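Local coordinates for protein Udp-n-acetylglucosamine pyrophosphorylase (Trypanosoma brucei, PDB 4BQH) that probably catalyses the formation of UDP-N-acetyl-alpha-D-glucosamine and diphosphate from UTP and N-acetyl-alpha-D-glucosamine 1-phosphate, at residues D9-R14 against A40-E45; A74-K79 against L350-A355; G112-L117 against A172-L177; G124-F129 against V437-G442; L141-S146 against E503-V508. All blocks are in the same frame, centred on the assembly; numbering follows the deposited sequence. Where two conformers were deposited one is given.

Interaction 1: residues D9-R14 against A40-E45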
# COMPACT_ATOMS: atom_id res chain seq x y z
N ASP A 9 9.04 -15.78 29.93
CA ASP A 9 7.92 -15.82 30.87
C ASP A 9 6.67 -15.12 30.32
O ASP A 9 5.55 -15.57 30.58
CB ASP A 9 8.35 -15.24 32.23
CG ASP A 9 9.23 -16.22 33.03
OD1 ASP A 9 9.30 -17.42 32.68
OD2 ASP A 9 9.85 -15.78 34.02
N VAL A 10 6.88 -14.04 29.56
CA VAL A 10 5.76 -13.36 28.88
C VAL A 10 5.12 -14.31 27.87
O VAL A 10 3.89 -14.45 27.83
CB VAL A 10 6.21 -12.04 28.19
CG1 VAL A 10 5.04 -11.43 27.41
CG2 VAL A 10 6.75 -11.05 29.22
N CYS A 11 5.96 -14.99 27.08
CA CYS A 11 5.44 -15.99 26.13
C CYS A 11 4.66 -17.08 26.83
O CYS A 11 3.59 -17.45 26.38
CB CYS A 11 6.55 -16.63 25.28
SG CYS A 11 7.24 -15.46 24.12
N ILE A 12 5.20 -17.58 27.95
CA ILE A 12 4.50 -18.60 28.72
C ILE A 12 3.13 -18.12 29.18
O ILE A 12 2.17 -18.87 29.10
CB ILE A 12 5.38 -19.15 29.88
CG1 ILE A 12 6.57 -19.93 29.30
CG2 ILE A 12 4.54 -20.05 30.79
CD1 ILE A 12 7.64 -20.35 30.31
N GLN A 13 3.06 -16.87 29.65
CA GLN A 13 1.79 -16.26 30.07
C GLN A 13 0.83 -16.18 28.88
O GLN A 13 -0.35 -16.57 28.97
CB GLN A 13 2.04 -14.87 30.67
CG GLN A 13 0.88 -14.30 31.48
CD GLN A 13 1.22 -13.00 32.20
N ARG A 14 1.36 -15.72 27.74
CA ARG A 14 0.53 -15.62 26.52
C ARG A 14 -0.04 -16.95 26.06
O ARG A 14 -1.13 -16.97 25.53
CB ARG A 14 1.28 -14.94 25.39
CG ARG A 14 1.55 -13.46 25.66
CD ARG A 14 2.43 -12.86 24.61
NE ARG A 14 1.80 -12.95 23.29
CZ ARG A 14 2.44 -12.83 22.13
NH1 ARG A 14 3.75 -12.59 22.11
NH2 ARG A 14 1.76 -12.95 20.99
N ALA A 40 11.84 -15.92 20.79
CA ALA A 40 12.13 -14.79 19.91
C ALA A 40 11.02 -14.65 18.87
O ALA A 40 10.57 -13.54 18.59
CB ALA A 40 13.48 -14.94 19.21
N GLN A 41 10.57 -15.78 18.32
CA GLN A 41 9.54 -15.73 17.28
C GLN A 41 8.23 -15.19 17.83
O GLN A 41 7.67 -14.26 17.26
CB GLN A 41 9.32 -17.09 16.64
CG GLN A 41 8.26 -17.06 15.54
CD GLN A 41 7.85 -18.45 15.07
OE1 GLN A 41 8.00 -19.44 15.79
NE2 GLN A 41 7.31 -18.53 13.84
N ILE A 42 7.76 -15.75 18.93
CA ILE A 42 6.46 -15.34 19.48
C ILE A 42 6.51 -13.88 19.95
O ILE A 42 5.54 -13.14 19.80
CB ILE A 42 5.98 -16.29 20.59
CG1 ILE A 42 5.72 -17.69 20.03
CG2 ILE A 42 4.75 -15.77 21.31
CD1 ILE A 42 5.65 -18.76 21.11
N THR A 43 7.67 -13.47 20.48
CA THR A 43 7.90 -12.08 20.93
C THR A 43 8.01 -11.05 19.79
O THR A 43 7.34 -10.01 19.83
CB THR A 43 9.17 -12.01 21.84
OG1 THR A 43 8.98 -12.89 22.96
CG2 THR A 43 9.39 -10.61 22.35
N ASN A 44 8.85 -11.34 18.80
CA ASN A 44 9.23 -10.38 17.77
C ASN A 44 8.48 -10.50 16.47
O ASN A 44 8.41 -9.52 15.72
CB ASN A 44 10.72 -10.50 17.47
CG ASN A 44 11.57 -10.34 18.72
OD1 ASN A 44 11.19 -9.62 19.65
ND2 ASN A 44 12.70 -11.03 18.75
N GLU A 45 7.95 -11.69 16.18
CA GLU A 45 7.27 -11.92 14.90
C GLU A 45 5.77 -12.10 15.07
O GLU A 45 5.04 -11.95 14.10
CB GLU A 45 7.81 -13.16 14.18
CG GLU A 45 9.29 -13.06 13.85
CD GLU A 45 9.76 -14.31 13.13
OE1 GLU A 45 9.20 -14.64 12.06
OE2 GLU A 45 10.69 -14.96 13.62
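Cys-11 and Arg-14 of helix 7-15 meet Ile-42 and Thr-43 of helix 32-44 in a steep helix-helix crossing within the N-terminal helical region. The local axes come within 9.8 Å of each other at 77°, and the backbones are nearest at Cys-11 and Ile-42. The sulfur of Cys-11 is turned beside its own backbone N, anti to the carbonyl carbon, and touches two side chains: SG is 3.8 Å from Ile-42 CG2 and 3.3 Å from Thr-43 OG1. That hydroxyl is hydrogen-bonded to Thr-39 O, one turn back in its helix. Arg-14 runs past Ile-42 in the opposite sense, and a bend at chi3 (61°) turns NE out of an otherwise extended chain. Ile-42 CG2 lies over one face of the guanidinium. NH2 is held by two carbonyls further on, Leu-46 O and Val-49 O, while Phe-51 of helix 51-64 touches both Arg-14 and Ile-42. The Arg-14 side chain is about 7 Å from the bound inhibitor. Arginine therefore gathers carbonyls around the C-terminal end of helix 32-44, and NH1 donates to Ile-42 O at 3.0 Å, standing 59° above that carbonyl plane.

Interaction 2: residues A74-K79 against L350-A355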
# COMPACT_ATOMS: atom_id res chain seq x y z
N ALA A 74 -24.48 -9.46 -3.05
CA ALA A 74 -23.57 -8.40 -3.53
C ALA A 74 -24.18 -7.62 -4.69
O ALA A 74 -24.75 -8.21 -5.62
CB ALA A 74 -22.22 -9.02 -3.93
N GLU A 75 -24.10 -6.29 -4.62
CA GLU A 75 -24.50 -5.42 -5.71
C GLU A 75 -23.30 -4.59 -6.16
O GLU A 75 -22.44 -4.25 -5.35
CB GLU A 75 -25.61 -4.46 -5.27
CG GLU A 75 -26.91 -5.16 -4.88
CD GLU A 75 -27.63 -5.79 -6.06
OE1 GLU A 75 -27.34 -5.44 -7.23
OE2 GLU A 75 -28.50 -6.65 -5.82
N PRO A 76 -23.26 -4.24 -7.45
CA PRO A 76 -22.19 -3.36 -7.90
C PRO A 76 -22.43 -1.92 -7.46
O PRO A 76 -23.58 -1.56 -7.13
CB PRO A 76 -22.26 -3.48 -9.44
CG PRO A 76 -23.64 -3.92 -9.75
CD PRO A 76 -24.19 -4.62 -8.53
N PRO A 77 -21.37 -1.08 -7.45
CA PRO A 77 -21.54 0.36 -7.31
C PRO A 77 -22.54 0.84 -8.37
O PRO A 77 -22.48 0.40 -9.52
CB PRO A 77 -20.14 0.91 -7.63
CG PRO A 77 -19.22 -0.19 -7.20
CD PRO A 77 -19.94 -1.45 -7.58
N ALA A 78 -23.47 1.70 -7.99
CA ALA A 78 -24.46 2.16 -8.95
C ALA A 78 -23.76 2.87 -10.11
O ALA A 78 -22.76 3.57 -9.90
CB ALA A 78 -25.46 3.09 -8.27
N LYS A 79 -24.26 2.65 -11.32
CA LYS A 79 -23.75 3.33 -12.51
C LYS A 79 -23.65 4.83 -12.21
O LYS A 79 -24.55 5.40 -11.59
CB LYS A 79 -24.69 3.08 -13.70
CG LYS A 79 -23.97 3.06 -15.05
CD LYS A 79 -24.70 2.21 -16.08
CE LYS A 79 -25.85 2.96 -16.74
NZ LYS A 79 -26.41 2.19 -17.89
N LEU A 350 -18.65 -4.00 -18.12
CA LEU A 350 -18.99 -4.94 -17.05
C LEU A 350 -19.74 -4.23 -15.94
O LEU A 350 -19.44 -3.09 -15.62
CB LEU A 350 -17.73 -5.59 -16.46
CG LEU A 350 -16.88 -6.56 -17.29
CD1 LEU A 350 -15.52 -6.73 -16.63
CD2 LEU A 350 -17.54 -7.93 -17.42
N LYS A 351 -20.73 -4.92 -15.37
CA LYS A 351 -21.50 -4.39 -14.24
C LYS A 351 -20.62 -4.27 -12.99
O LYS A 351 -20.74 -3.30 -12.24
CB LYS A 351 -22.71 -5.29 -13.95
CG LYS A 351 -23.82 -5.20 -15.01
CD LYS A 351 -25.02 -6.08 -14.66
CE LYS A 351 -26.11 -5.99 -15.72
NZ LYS A 351 -27.08 -7.12 -15.60
N PHE A 352 -19.75 -5.25 -12.79
CA PHE A 352 -18.81 -5.22 -11.66
C PHE A 352 -17.45 -4.85 -12.21
O PHE A 352 -16.70 -5.70 -12.68
CB PHE A 352 -18.74 -6.59 -10.99
CG PHE A 352 -19.99 -6.96 -10.23
CD1 PHE A 352 -20.12 -6.61 -8.88
CD2 PHE A 352 -21.02 -7.66 -10.85
CE1 PHE A 352 -21.26 -6.97 -8.17
CE2 PHE A 352 -22.17 -8.01 -10.14
CZ PHE A 352 -22.28 -7.67 -8.80
N ASN A 353 -17.14 -3.56 -12.15
CA ASN A 353 -16.01 -3.03 -12.91
C ASN A 353 -15.09 -2.14 -12.07
O ASN A 353 -14.34 -1.33 -12.60
CB ASN A 353 -16.54 -2.24 -14.13
CG ASN A 353 -15.49 -2.09 -15.22
OD1 ASN A 353 -14.67 -2.99 -15.44
ND2 ASN A 353 -15.56 -0.98 -15.94
N CYS A 354 -15.14 -2.30 -10.75
CA CYS A 354 -14.22 -1.54 -9.87
C CYS A 354 -13.26 -2.52 -9.23
O CYS A 354 -13.53 -3.03 -8.14
CB CYS A 354 -14.99 -0.74 -8.81
SG CYS A 354 -16.03 0.55 -9.52
N ALA A 355 -12.17 -2.81 -9.93
CA ALA A 355 -11.17 -3.77 -9.42
C ALA A 355 -10.29 -3.18 -8.31
O ALA A 355 -9.82 -2.04 -8.39
CB ALA A 355 -10.31 -4.29 -10.57
O HOH W 1 -20.59 -0.09 -11.56
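Pro-76 and Phe-352 bring two largely irregular backbones within 5.4 Å, CA to CA, and the touching parts of the segments run 75° apart. Residues 74-75 form a weakly bonded edge strand that leads into Pro-76 and Pro-77; 350-354 is irregular loop running into strand 355-357. The ring of Phe-352 provides the main surface. Although its CB does not point at residues 74-76, the ring comes nearer to them, and Pro-76 CB stands over the ring face in a CH-pi contact, 4.0 Å from the centroid and displaced toward the rim. Pro-76 CD touches Phe-352 CZ at 3.6 Å, while Ala-74 O approaches the ring edge near its plane. Pro-76 CB also lies 3.2 Å from Lys-351 O. Further along, Pro-77 CG rests 4.0 Å from Cys-354 SG. One water donates to both Pro-77 O, at 2.8 Å, and Lys-351 O, at 3.3 Å. Val-320 and Val-322 of strand 320-324 also touch Phe-352, and Lys-351 sends its ammonium away to Glu-342. With prolines lacking N-H groups, the segments adhere through carbon surfaces and a shared water, joining the small antiparallel sheet to the loop before strand 355-357.

Interaction 3: residues G112-L117 against A172-L177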
# COMPACT_ATOMS: atom_id res chain seq x y z
N GLY A 112 0.53 19.19 7.53
CA GLY A 112 1.12 18.04 8.24
C GLY A 112 0.10 16.98 8.64
O GLY A 112 0.34 16.19 9.57
N GLN A 113 -1.03 16.96 7.94
CA GLN A 113 -2.13 16.06 8.27
C GLN A 113 -2.07 14.70 7.60
O GLN A 113 -2.91 13.83 7.89
CB GLN A 113 -3.46 16.71 7.89
CG GLN A 113 -3.81 17.89 8.79
CD GLN A 113 -5.09 18.52 8.31
OE1 GLN A 113 -5.28 18.71 7.12
NE2 GLN A 113 -5.99 18.81 9.23
N ILE A 114 -1.07 14.48 6.74
CA ILE A 114 -1.05 13.24 5.92
C ILE A 114 0.08 12.29 6.31
O ILE A 114 1.23 12.71 6.46
CB ILE A 114 -0.94 13.57 4.40
CG1 ILE A 114 -2.04 14.56 3.98
CG2 ILE A 114 -0.88 12.30 3.53
CD1 ILE A 114 -3.45 14.10 4.35
N ALA A 115 -0.25 11.01 6.47
CA ALA A 115 0.77 9.97 6.60
C ALA A 115 0.63 9.03 5.42
O ALA A 115 -0.49 8.83 4.90
CB ALA A 115 0.60 9.20 7.90
N PHE A 116 1.74 8.44 4.99
CA PHE A 116 1.72 7.40 3.96
C PHE A 116 2.29 6.14 4.59
O PHE A 116 3.40 6.15 5.09
CB PHE A 116 2.55 7.77 2.71
CG PHE A 116 2.35 6.79 1.59
CD1 PHE A 116 2.99 5.56 1.60
CD2 PHE A 116 1.46 7.08 0.56
CE1 PHE A 116 2.75 4.63 0.59
CE2 PHE A 116 1.22 6.15 -0.45
CZ PHE A 116 1.85 4.92 -0.42
N LEU A 117 1.51 5.06 4.56
CA LEU A 117 1.91 3.80 5.18
C LEU A 117 2.34 2.86 4.05
O LEU A 117 1.52 2.48 3.19
CB LEU A 117 0.73 3.23 5.97
CG LEU A 117 0.93 2.01 6.88
CD1 LEU A 117 -0.32 1.78 7.72
CD2 LEU A 117 1.30 0.76 6.07
N ALA A 172 6.37 21.40 4.82
CA ALA A 172 5.27 20.45 4.59
C ALA A 172 5.87 19.09 4.89
O ALA A 172 6.91 18.76 4.34
CB ALA A 172 4.81 20.50 3.14
N ARG A 173 5.23 18.31 5.75
CA ARG A 173 5.79 17.02 6.13
C ARG A 173 4.74 15.91 6.08
O ARG A 173 3.76 15.94 6.81
CB ARG A 173 6.46 17.06 7.54
CG ARG A 173 7.76 17.87 7.59
CD ARG A 173 8.77 17.33 6.58
NE ARG A 173 10.03 18.09 6.53
CZ ARG A 173 10.43 18.84 5.50
NH1 ARG A 173 9.69 18.98 4.41
NH2 ARG A 173 11.60 19.46 5.57
N VAL A 174 4.99 14.94 5.22
CA VAL A 174 4.17 13.72 5.19
C VAL A 174 4.88 12.69 6.10
O VAL A 174 6.06 12.39 5.88
CB VAL A 174 4.09 13.16 3.75
CG1 VAL A 174 3.42 11.78 3.75
CG2 VAL A 174 3.37 14.14 2.83
N GLN A 175 4.20 12.16 7.12
CA GLN A 175 4.82 11.12 7.97
C GLN A 175 4.86 9.83 7.18
O GLN A 175 3.84 9.43 6.62
CB GLN A 175 4.03 10.91 9.26
CG GLN A 175 3.90 12.19 10.10
CD GLN A 175 5.24 12.67 10.61
OE1 GLN A 175 6.09 11.88 11.03
NE2 GLN A 175 5.46 13.99 10.55
N LEU A 176 6.04 9.20 7.12
CA LEU A 176 6.22 7.96 6.39
C LEU A 176 6.22 6.83 7.42
O LEU A 176 7.03 6.82 8.37
CB LEU A 176 7.54 7.97 5.60
CG LEU A 176 7.83 6.68 4.82
CD1 LEU A 176 6.71 6.37 3.83
CD2 LEU A 176 9.15 6.75 4.10
N LEU A 177 5.31 5.88 7.23
CA LEU A 177 5.17 4.74 8.13
C LEU A 177 5.59 3.52 7.33
O LEU A 177 4.95 3.20 6.31
CB LEU A 177 3.70 4.61 8.56
CG LEU A 177 2.92 5.89 8.89
CD1 LEU A 177 1.51 5.50 9.32
CD2 LEU A 177 3.66 6.66 9.97
O HOH W 2 3.30 15.70 9.61
O HOH W 3 1.18 16.06 5.66
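Leu-177, Phe-116 and Val-174 dominate the pairing of parallel strands 114-119 and 175-180, neighbours in the central sheet of the nucleotide-sugar pyrophosphorylase fold and linked by a beta-alpha-beta crossover through helix 147-166. Leu-177 buries the largest area. Its CD1 lies 4.1 Å from Ala-115 CB and equally far from Leu-117 CB; the side chains of Leu-117 and Leu-177 cross at about a right angle. Phe-116 contributes chiefly through its backbone. After Gln-175 N has opened the ladder by donating to Ile-114 O at 3.1 Å, Phe-116 N donates to Gln-175 O at 2.8 Å, nearly in line with the C=O bond, and Phe-116 O accepts from Leu-177 N at 2.9 Å. Leu-176 CD1 packs 3.5 Å from Phe-116 O, on the sheet face that carries the phenyl ring. Val-174 lies next to the bridged residue Gln-175: CG1, anti to its backbone N (chi1 171°), lies 4.2 Å from Phe-116 CB, and Ile-155 of helix 147-166 covers both Val-174 and Leu-176. On the other side of strand 114-119, strand 275-280 bonds to Ala-115 and Leu-117, making 114-119 an inner strand. Gly-112, closing helix 95-110 in a Schellman motif, brings its carbonyl to the start of this ladder. There a water donates to Gly-112 O and Arg-173 O and accepts from the amide of Gln-175, whose OE1 is bonded to His-206; the water lies 2.9 Å from Gln-175 NE2.

Interaction 4: residues G124-F129 against V437-G442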
# COMPACT_ATOMS: atom_id res chain seq x y z
N GLY A 124 11.73 -9.89 -2.02
CA GLY A 124 11.83 -9.92 -3.47
C GLY A 124 12.18 -11.31 -3.99
O GLY A 124 12.68 -11.43 -5.10
N THR A 125 11.93 -12.35 -3.20
CA THR A 125 12.36 -13.70 -3.59
C THR A 125 11.85 -14.18 -4.97
O THR A 125 12.60 -14.83 -5.71
CB THR A 125 12.08 -14.76 -2.48
OG1 THR A 125 12.70 -16.00 -2.84
CG2 THR A 125 10.59 -14.99 -2.31
N ARG A 126 10.59 -13.87 -5.29
CA ARG A 126 10.01 -14.20 -6.60
C ARG A 126 10.72 -13.48 -7.74
O ARG A 126 10.75 -13.99 -8.86
CB ARG A 126 8.52 -13.88 -6.64
CG ARG A 126 7.66 -14.69 -5.69
CD ARG A 126 6.19 -14.32 -5.87
NE ARG A 126 5.76 -14.59 -7.24
CZ ARG A 126 5.39 -15.79 -7.69
NH1 ARG A 126 5.41 -16.84 -6.88
NH2 ARG A 126 5.01 -15.94 -8.95
N LEU A 127 11.27 -12.31 -7.44
CA LEU A 127 12.05 -11.53 -8.41
C LEU A 127 13.49 -12.02 -8.49
O LEU A 127 14.30 -11.43 -9.21
CB LEU A 127 12.04 -10.05 -8.04
CG LEU A 127 10.69 -9.38 -7.81
CD1 LEU A 127 10.87 -7.97 -7.26
CD2 LEU A 127 9.86 -9.36 -9.09
N GLY A 128 13.82 -13.08 -7.75
CA GLY A 128 15.19 -13.58 -7.64
C GLY A 128 16.08 -12.76 -6.72
O GLY A 128 17.30 -12.76 -6.86
N PHE A 129 15.47 -12.06 -5.76
CA PHE A 129 16.17 -11.10 -4.90
C PHE A 129 15.79 -11.32 -3.43
O PHE A 129 14.72 -10.87 -3.01
CB PHE A 129 15.79 -9.68 -5.36
CG PHE A 129 16.68 -8.59 -4.82
CD1 PHE A 129 18.06 -8.73 -4.83
CD2 PHE A 129 16.13 -7.41 -4.35
CE1 PHE A 129 18.87 -7.72 -4.34
CE2 PHE A 129 16.93 -6.39 -3.87
CZ PHE A 129 18.30 -6.55 -3.86
N VAL A 437 5.18 -4.87 -9.16
CA VAL A 437 6.38 -5.63 -9.49
C VAL A 437 6.39 -6.86 -8.59
O VAL A 437 6.73 -6.78 -7.41
CB VAL A 437 7.65 -4.79 -9.28
CG1 VAL A 437 8.86 -5.60 -9.71
CG2 VAL A 437 7.56 -3.47 -10.07
N LYS A 438 5.99 -8.00 -9.16
CA LYS A 438 5.70 -9.19 -8.38
C LYS A 438 6.39 -10.44 -8.90
O LYS A 438 6.73 -11.32 -8.12
CB LYS A 438 4.19 -9.45 -8.34
CG LYS A 438 3.35 -8.37 -7.67
CD LYS A 438 1.86 -8.67 -7.81
CE LYS A 438 1.45 -9.91 -7.04
NZ LYS A 438 0.65 -9.57 -5.84
N ASN A 439 6.57 -10.54 -10.22
CA ASN A 439 7.12 -11.78 -10.83
C ASN A 439 8.39 -11.52 -11.56
O ASN A 439 8.54 -10.47 -12.16
CB ASN A 439 6.10 -12.35 -11.83
CG ASN A 439 4.78 -12.68 -11.18
OD1 ASN A 439 3.72 -12.36 -11.72
ND2 ASN A 439 4.83 -13.32 -10.03
N ALA A 440 9.31 -12.48 -11.55
CA ALA A 440 10.62 -12.27 -12.18
C ALA A 440 10.45 -12.00 -13.67
O ALA A 440 9.53 -12.52 -14.30
CB ALA A 440 11.53 -13.47 -11.96
N ASP A 441 11.34 -11.17 -14.23
CA ASP A 441 11.29 -10.85 -15.67
C ASP A 441 11.22 -12.16 -16.46
O ASP A 441 11.86 -13.14 -16.09
CB ASP A 441 12.50 -10.00 -16.11
CG ASP A 441 12.27 -8.49 -15.95
OD1 ASP A 441 11.14 -8.00 -16.15
OD2 ASP A 441 13.25 -7.77 -15.64
N GLY A 442 10.42 -12.18 -17.51
CA GLY A 442 10.22 -13.40 -18.27
C GLY A 442 8.92 -14.10 -17.94
O GLY A 442 8.50 -14.99 -18.66
O HOH W 4 8.31 -15.17 -10.64
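Val-437 begins the contact by laying CG1 against the branched end of Leu-127, 3.9 Å from CD2, the two side chains meeting at about a right angle. Behind it Val-437 packs on Pro-448 and Ala-451 of helix 448-471, and its carbonyl accepts from Lys-133. Lys-438 turns its CB away and takes part through its main chain: Lys-438 O lies 3.5 Å from Arg-126 CB and approaches the guanidinium at its edge, near its plane. A bend at chi3 (60°) folds NE of Arg-126 back toward this strip of backbone. Asn-439 runs beside Arg-126, pointing the same way, with its amide plane 74° from the guanidinium. Asn-439 O meets Leu-127 CD2 at 3.5 Å, which places that methyl on the peptide backbone leading into Ala-440. Ala-440 then comes nearest in backbone terms, its CA 4.1 Å from that of Leu-127, and its CB is 3.2 Å from Arg-126 O. A water bridges the same two residues, accepting from Ala-440 N at 3.0 Å and donating to Arg-126 O at 3.2 Å. The contact is thus apolar at its inner end and solvent-mediated at its outer one. Residues 124-128, Gly-Thr-Arg-Leu-Gly with a short 3-10 turn at 125-127, form part of the glycine-rich loop that in relatives of this family contacts the nucleotide, a role probable here too; it is packed against the loop before helix 448-471.

Interaction 5: residues L141-S146 against E503-V508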
# COMPACT_ATOMS: atom_id res chain seq x y z
N LEU A 141 15.84 1.31 -16.19
CA LEU A 141 15.75 2.71 -15.83
C LEU A 141 17.14 3.29 -15.71
O LEU A 141 18.03 2.67 -15.13
CB LEU A 141 14.98 2.91 -14.52
CG LEU A 141 13.52 2.45 -14.54
CD1 LEU A 141 12.95 2.52 -13.12
CD2 LEU A 141 12.68 3.30 -15.49
N GLN A 142 17.31 4.49 -16.26
CA GLN A 142 18.55 5.22 -16.11
C GLN A 142 18.78 5.69 -14.67
O GLN A 142 19.91 5.86 -14.25
CB GLN A 142 18.58 6.40 -17.08
CG GLN A 142 18.61 5.95 -18.55
CD GLN A 142 18.99 7.07 -19.50
OE1 GLN A 142 18.26 7.35 -20.44
NE2 GLN A 142 20.10 7.72 -19.24
N GLN A 143 17.69 5.90 -13.92
CA GLN A 143 17.82 6.17 -12.50
C GLN A 143 18.21 4.84 -11.93
O GLN A 143 17.68 3.82 -12.36
CB GLN A 143 16.48 6.57 -11.87
CG GLN A 143 15.87 7.81 -12.47
CD GLN A 143 14.42 7.98 -12.06
OE1 GLN A 143 14.14 8.58 -11.03
NE2 GLN A 143 13.51 7.46 -12.86
N ARG A 144 19.10 4.79 -10.97
CA ARG A 144 19.38 3.46 -10.44
C ARG A 144 18.91 3.50 -9.02
O ARG A 144 19.69 3.57 -8.08
CB ARG A 144 20.86 3.06 -10.62
CG ARG A 144 21.38 3.12 -12.06
CD ARG A 144 20.60 2.24 -13.05
N LYS A 145 17.58 3.53 -8.86
CA LYS A 145 16.99 3.80 -7.57
C LYS A 145 16.15 2.61 -7.13
O LYS A 145 15.46 2.01 -7.95
CB LYS A 145 16.09 5.03 -7.66
CG LYS A 145 16.83 6.30 -8.05
CD LYS A 145 15.87 7.44 -8.22
CE LYS A 145 16.63 8.69 -8.69
NZ LYS A 145 15.63 9.76 -9.00
N SER A 146 16.25 2.29 -5.84
CA SER A 146 15.37 1.29 -5.22
C SER A 146 13.90 1.74 -5.23
O SER A 146 13.58 2.92 -5.41
CB SER A 146 15.82 0.96 -3.79
OG SER A 146 15.70 2.06 -2.88
N GLU A 503 11.91 9.28 -19.42
CA GLU A 503 12.00 8.77 -18.07
C GLU A 503 12.27 10.00 -17.19
O GLU A 503 13.25 10.71 -17.41
CB GLU A 503 13.15 7.78 -17.92
CG GLU A 503 13.37 7.32 -16.49
CD GLU A 503 14.59 6.44 -16.29
OE1 GLU A 503 15.12 5.88 -17.29
OE2 GLU A 503 15.02 6.31 -15.13
N ILE A 504 11.39 10.25 -16.23
CA ILE A 504 11.45 11.51 -15.47
C ILE A 504 11.56 11.19 -13.98
O ILE A 504 10.71 10.48 -13.42
CB ILE A 504 10.21 12.39 -15.74
CG1 ILE A 504 10.09 12.71 -17.24
CG2 ILE A 504 10.24 13.68 -14.89
CD1 ILE A 504 8.77 13.29 -17.67
N SER A 505 12.59 11.74 -13.34
CA SER A 505 12.80 11.61 -11.91
C SER A 505 11.61 12.17 -11.14
O SER A 505 11.08 13.18 -11.54
CB SER A 505 14.05 12.41 -11.49
OG SER A 505 14.19 12.33 -10.09
N PRO A 506 11.21 11.50 -10.04
CA PRO A 506 10.14 12.11 -9.23
C PRO A 506 10.55 13.44 -8.62
O PRO A 506 9.67 14.24 -8.30
CB PRO A 506 9.86 11.07 -8.13
CG PRO A 506 10.53 9.82 -8.56
CD PRO A 506 11.61 10.17 -9.56
N LEU A 507 11.85 13.68 -8.44
CA LEU A 507 12.31 14.99 -7.94
C LEU A 507 12.06 16.11 -8.94
O LEU A 507 12.00 17.30 -8.57
CB LEU A 507 13.79 14.91 -7.51
CG LEU A 507 14.07 14.00 -6.31
CD1 LEU A 507 15.55 13.93 -5.96
CD2 LEU A 507 13.24 14.36 -5.07
N VAL A 508 11.87 15.75 -10.21
CA VAL A 508 11.42 16.70 -11.22
C VAL A 508 9.90 16.83 -11.31
O VAL A 508 9.37 17.95 -11.29
CB VAL A 508 12.00 16.37 -12.62
CG1 VAL A 508 11.49 17.35 -13.66
CG2 VAL A 508 13.52 16.43 -12.55
O HOH W 5 10.59 7.84 -12.24
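Glu-503 ties strand 501-504 of the small C-terminal parallel sheet to loop 141-146, a carboxylate receiving two successive backbone N-H groups, those of Gln-142 and Gln-143. CG is anti to the backbone N (chi1 175°), and the extended chain beyond it (chi2 -174°) takes the carboxylate across to the loop. OE1 accepts from Gln-142 N at 2.8 Å on its syn lone pair. OE2 is gripped twice: by Gln-143 N at 3.0 Å on the syn side, and by Gln-143 NE2, also at 3.0 Å, on the anti lone pair. For the latter donor OE2 lies essentially in the amide plane, and the N-H...O angle is 158°. These three bonds satisfy a buried group and probably stabilise its negative charge. Leu-141 packs CB and CD2 beside the carboxylate. The other half of the Gln-143 amide faces Pro-506, OE1 to CD at 3.3 Å, tip to tip, while Lys-145 NZ donates to Gln-143 OE1 on a lone pair at 2.8 Å. Both ends of the amide are thereby fixed. A water accepts from Gln-143 NE2 and donates to Ile-504 O, 2.9 Å away. Ser-505 OG accepts from Leu-507 N in an ST turn and also bonds Glu-541, which with Glu-153 forms salt bridges to Lys-145. Ser-146 caps helix 147-166, whose Glu-153 and Lys-154 touch Pro-506; strand 533-536 sets Phe-535 on both glutamines, and helix 448-471 packs on Leu-141 and Glu-503.

In the fold
Interaction 3 is the core contact, a parallel strand ladder of backbone bonds in the central sheet, flanked by apolar side chains. Interaction 5 is also buried, but it is polar, with a carboxylate of the C-terminal sheet accepting from loop 141-146. Interactions 1 and 2 are partly buried: the first packs N-terminal helices with one arginine bond, the second sets proline on phenylalanine at the edge of a small sheet. Interaction 4 lies at the surface and rests on a leucine, an arginine and a bridging water. Interactions 4 and 5 are neighbours, their nearest atoms about 7 Å apart, and both pack on helix 448-471; helix 147-166 links interactions 3 and 5. Interaction 3 is nested within the chain loop closed by interaction 2.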